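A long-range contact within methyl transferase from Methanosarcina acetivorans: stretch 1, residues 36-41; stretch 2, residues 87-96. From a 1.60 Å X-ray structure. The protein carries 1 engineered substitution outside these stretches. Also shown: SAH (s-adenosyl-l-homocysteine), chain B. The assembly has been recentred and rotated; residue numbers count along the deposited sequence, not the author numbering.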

# COMPACT_ATOMS: atom_id res chain seq x y z
N ALA A 36 11.68 2.01 -3.67
CA ALA A 36 10.40 1.78 -3.01
C ALA A 36 9.35 1.38 -4.04
O ALA A 36 9.33 1.94 -5.14
CB ALA A 36 9.92 3.02 -2.25
N LEU A 37 8.49 0.44 -3.66
CA LEU A 37 7.34 0.04 -4.48
C LEU A 37 6.04 0.33 -3.74
O LEU A 37 5.86 -0.11 -2.60
CB LEU A 37 7.43 -1.45 -4.81
CG LEU A 37 6.24 -2.06 -5.55
CD1 LEU A 37 6.22 -1.61 -7.00
CD2 LEU A 37 6.37 -3.57 -5.51
N ASP A 38 5.13 1.05 -4.38
CA ASP A 38 3.80 1.28 -3.83
C ASP A 38 2.86 0.34 -4.57
O ASP A 38 2.59 0.54 -5.76
CB ASP A 38 3.39 2.75 -4.00
CG ASP A 38 2.01 3.06 -3.39
OD1 ASP A 38 1.24 2.12 -3.14
OD2 ASP A 38 1.69 4.25 -3.17
N ILE A 39 2.40 -0.73 -3.90
CA ILE A 39 1.56 -1.73 -4.54
C ILE A 39 0.10 -1.29 -4.44
O ILE A 39 -0.38 -0.91 -3.37
CB ILE A 39 1.78 -3.13 -3.92
CG1 ILE A 39 1.64 -3.13 -2.41
CG2 ILE A 39 3.17 -3.67 -4.28
CD1 ILE A 39 1.74 -4.57 -1.79
N GLY A 40 -0.60 -1.30 -5.58
CA GLY A 40 -1.94 -0.75 -5.62
C GLY A 40 -1.91 0.75 -5.37
O GLY A 40 -2.64 1.25 -4.52
N CYS A 41 -1.08 1.46 -6.12
CA CYS A 41 -0.74 2.84 -5.80
C CYS A 41 -1.85 3.84 -6.12
O CYS A 41 -1.74 5.00 -5.71
CB CYS A 41 0.53 3.25 -6.53
SG CYS A 41 0.33 3.23 -8.35
N ASN A 87 -0.45 -6.18 -12.24
CA ASN A 87 -1.11 -7.00 -11.23
C ASN A 87 -0.08 -7.42 -10.19
O ASN A 87 0.91 -8.08 -10.53
CB ASN A 87 -1.74 -8.23 -11.87
CG ASN A 87 -2.72 -8.92 -10.97
OD1 ASN A 87 -2.57 -8.92 -9.74
ND2 ASN A 87 -3.73 -9.53 -11.58
N VAL A 88 -0.32 -7.07 -8.93
CA VAL A 88 0.62 -7.42 -7.86
C VAL A 88 0.73 -8.93 -7.72
O VAL A 88 1.79 -9.45 -7.35
CB VAL A 88 0.18 -6.74 -6.55
CG1 VAL A 88 0.86 -7.37 -5.33
CG2 VAL A 88 0.49 -5.24 -6.63
N LEU A 89 -0.34 -9.66 -8.04
CA LEU A 89 -0.32 -11.12 -8.00
C LEU A 89 0.46 -11.73 -9.16
O LEU A 89 0.60 -12.96 -9.22
CB LEU A 89 -1.75 -11.66 -7.99
CG LEU A 89 -2.66 -11.18 -6.86
CD1 LEU A 89 -4.04 -11.82 -6.97
CD2 LEU A 89 -2.04 -11.47 -5.50
N GLU A 90 0.97 -10.90 -10.08
CA GLU A 90 1.78 -11.35 -11.21
C GLU A 90 3.08 -10.57 -11.34
O GLU A 90 3.72 -10.62 -12.39
CB GLU A 90 0.99 -11.23 -12.51
CG GLU A 90 -0.21 -12.15 -12.62
CD GLU A 90 -1.18 -11.68 -13.68
OE1 GLU A 90 -0.86 -10.70 -14.39
OE2 GLU A 90 -2.27 -12.29 -13.82
N MET A 91 3.49 -9.83 -10.31
CA MET A 91 4.61 -8.91 -10.52
C MET A 91 5.96 -9.60 -10.51
O MET A 91 6.98 -8.92 -10.68
CB MET A 91 4.59 -7.78 -9.48
CG MET A 91 4.77 -8.19 -8.04
SD MET A 91 4.68 -6.72 -7.03
CE MET A 91 4.67 -7.45 -5.39
N ASP A 92 5.97 -10.91 -10.45
CA ASP A 92 7.23 -11.63 -10.60
C ASP A 92 7.66 -11.53 -12.07
O ASP A 92 8.79 -11.77 -12.38
CB ASP A 92 7.09 -13.05 -10.16
CG ASP A 92 6.00 -13.77 -10.83
OD1 ASP A 92 4.94 -13.25 -11.11
OD2 ASP A 92 6.17 -14.95 -11.03
N GLN A 93 6.74 -11.20 -12.96
CA GLN A 93 7.08 -11.03 -14.35
C GLN A 93 7.44 -9.60 -14.64
O GLN A 93 7.80 -9.29 -15.73
CB GLN A 93 5.95 -11.44 -15.25
CG GLN A 93 5.67 -12.91 -15.26
CD GLN A 93 5.86 -13.52 -16.64
OE1 GLN A 93 4.96 -13.53 -17.46
NE2 GLN A 93 7.01 -14.03 -16.89
N LEU A 94 7.32 -8.73 -13.65
CA LEU A 94 7.68 -7.35 -13.78
C LEU A 94 8.94 -6.99 -13.03
O LEU A 94 9.64 -6.14 -13.45
CB LEU A 94 6.56 -6.44 -13.28
CG LEU A 94 5.24 -6.55 -13.98
CD1 LEU A 94 4.17 -5.93 -13.17
CD2 LEU A 94 5.36 -5.82 -15.29
N PHE A 95 9.19 -7.62 -11.90
CA PHE A 95 10.34 -7.31 -11.08
C PHE A 95 11.09 -8.60 -10.77
O PHE A 95 10.50 -9.68 -10.71
CB PHE A 95 9.96 -6.61 -9.76
CG PHE A 95 8.94 -5.50 -9.92
CD1 PHE A 95 7.69 -5.61 -9.33
CD2 PHE A 95 9.24 -4.35 -10.64
CE1 PHE A 95 6.75 -4.60 -9.45
CE2 PHE A 95 8.31 -3.33 -10.77
CZ PHE A 95 7.06 -3.45 -10.19
N THR A 96 12.40 -8.48 -10.58
CA THR A 96 13.17 -9.63 -10.14
C THR A 96 13.13 -9.71 -8.61
O THR A 96 12.58 -8.84 -7.93
CB THR A 96 14.61 -9.57 -10.65
OG1 THR A 96 15.16 -8.27 -10.42
CG2 THR A 96 14.65 -9.88 -12.14
N SAH B . -3.05 3.11 -2.57
CA SAH B . -4.04 4.02 -3.19
CB SAH B . -5.23 3.22 -3.72
CG SAH B . -5.85 2.29 -2.68
SD SAH B . -7.38 1.49 -3.24
C SAH B . -4.53 5.08 -2.23
O SAH B . -4.21 5.04 -1.03
OXT SAH B . -5.26 5.99 -2.64
C5' SAH B . -6.64 -0.10 -3.72
C4' SAH B . -5.94 -0.05 -5.08
O4' SAH B . -5.41 -1.33 -5.37
C3' SAH B . -6.83 0.35 -6.26
O3' SAH B . -6.21 1.45 -6.91
C2' SAH B . -6.89 -0.91 -7.11
O2' SAH B . -6.98 -0.67 -8.51
C1' SAH B . -5.58 -1.60 -6.75
N9 SAH B . -5.56 -3.06 -6.93
C8 SAH B . -6.50 -3.98 -6.52
N7 SAH B . -6.05 -5.21 -6.84
C5 SAH B . -4.83 -5.08 -7.42
C6 SAH B . -3.93 -6.00 -7.94
N6 SAH B . -4.20 -7.30 -7.93
N1 SAH B . -2.75 -5.55 -8.48
C2 SAH B . -2.46 -4.20 -8.50
N3 SAH B . -3.36 -3.28 -8.00
C4 SAH B . -4.52 -3.73 -7.46

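Residues 36-39 form the end of a strand, and Gly 40 and Cys 41 continue it as a loop. The second stretch is more compact, with a 3-10 segment over much of residues 88-93. Its turns are held by backbone hydrogen bonds, among them Glu 90 N to Asn 87 O at 2.9 Å and Phe 95 N to Met 91 O at 2.8 Å. The bond from Met 91 N to Val 88 O is weak, at 3.4 Å. Asn 87 also steadies the start of the segment, because its OD1 accepts Leu 89 N at 2.9 Å.

The two backbones stay apart. The CA atoms of Ile 39 and Val 88 are 6.7 Å from each other, and those of Leu 37 and Phe 95 are 10.3 Å apart. No hydrogen bond crosses between the stretches, so the direct contact is apolar packing.

Alternation along the strand turns every second side chain to the second stretch. Leu 37 and Ile 39 point toward the second stretch, while Ala 36 and Asp 38 are out of reach. Val 88, Met 91 and Phe 95 point back toward the strand. Ile 39 CB lies 3.7 Å from Val 88 CG2. Met 91 reaches both Leu 37 and Ile 39: its SD is 3.9 Å from Leu 37 CD2, and its CE is 4.2 Å from Ile 39 CG2. Leu 37 CD1 meets Phe 95 CZ at 3.8 Å, obliquely to the ring. These are van der Waals contacts between buried apolar groups, including the Met 91 thioether and the Phe 95 ring, and they keep apolar surface from water.

The ligand SAH links the stretches through polar groups. Its N donates to Gly 40 O at 2.7 Å. At the adenine, Val 88 N donates to SAH N1 at 2.9 Å, and SAH N6 donates to Asn 87 OD1 at 2.9 Å. Gly 40 has positive phi, which favours glycine, and an ideal CB there would clash with SAH O4' at 2.7 Å.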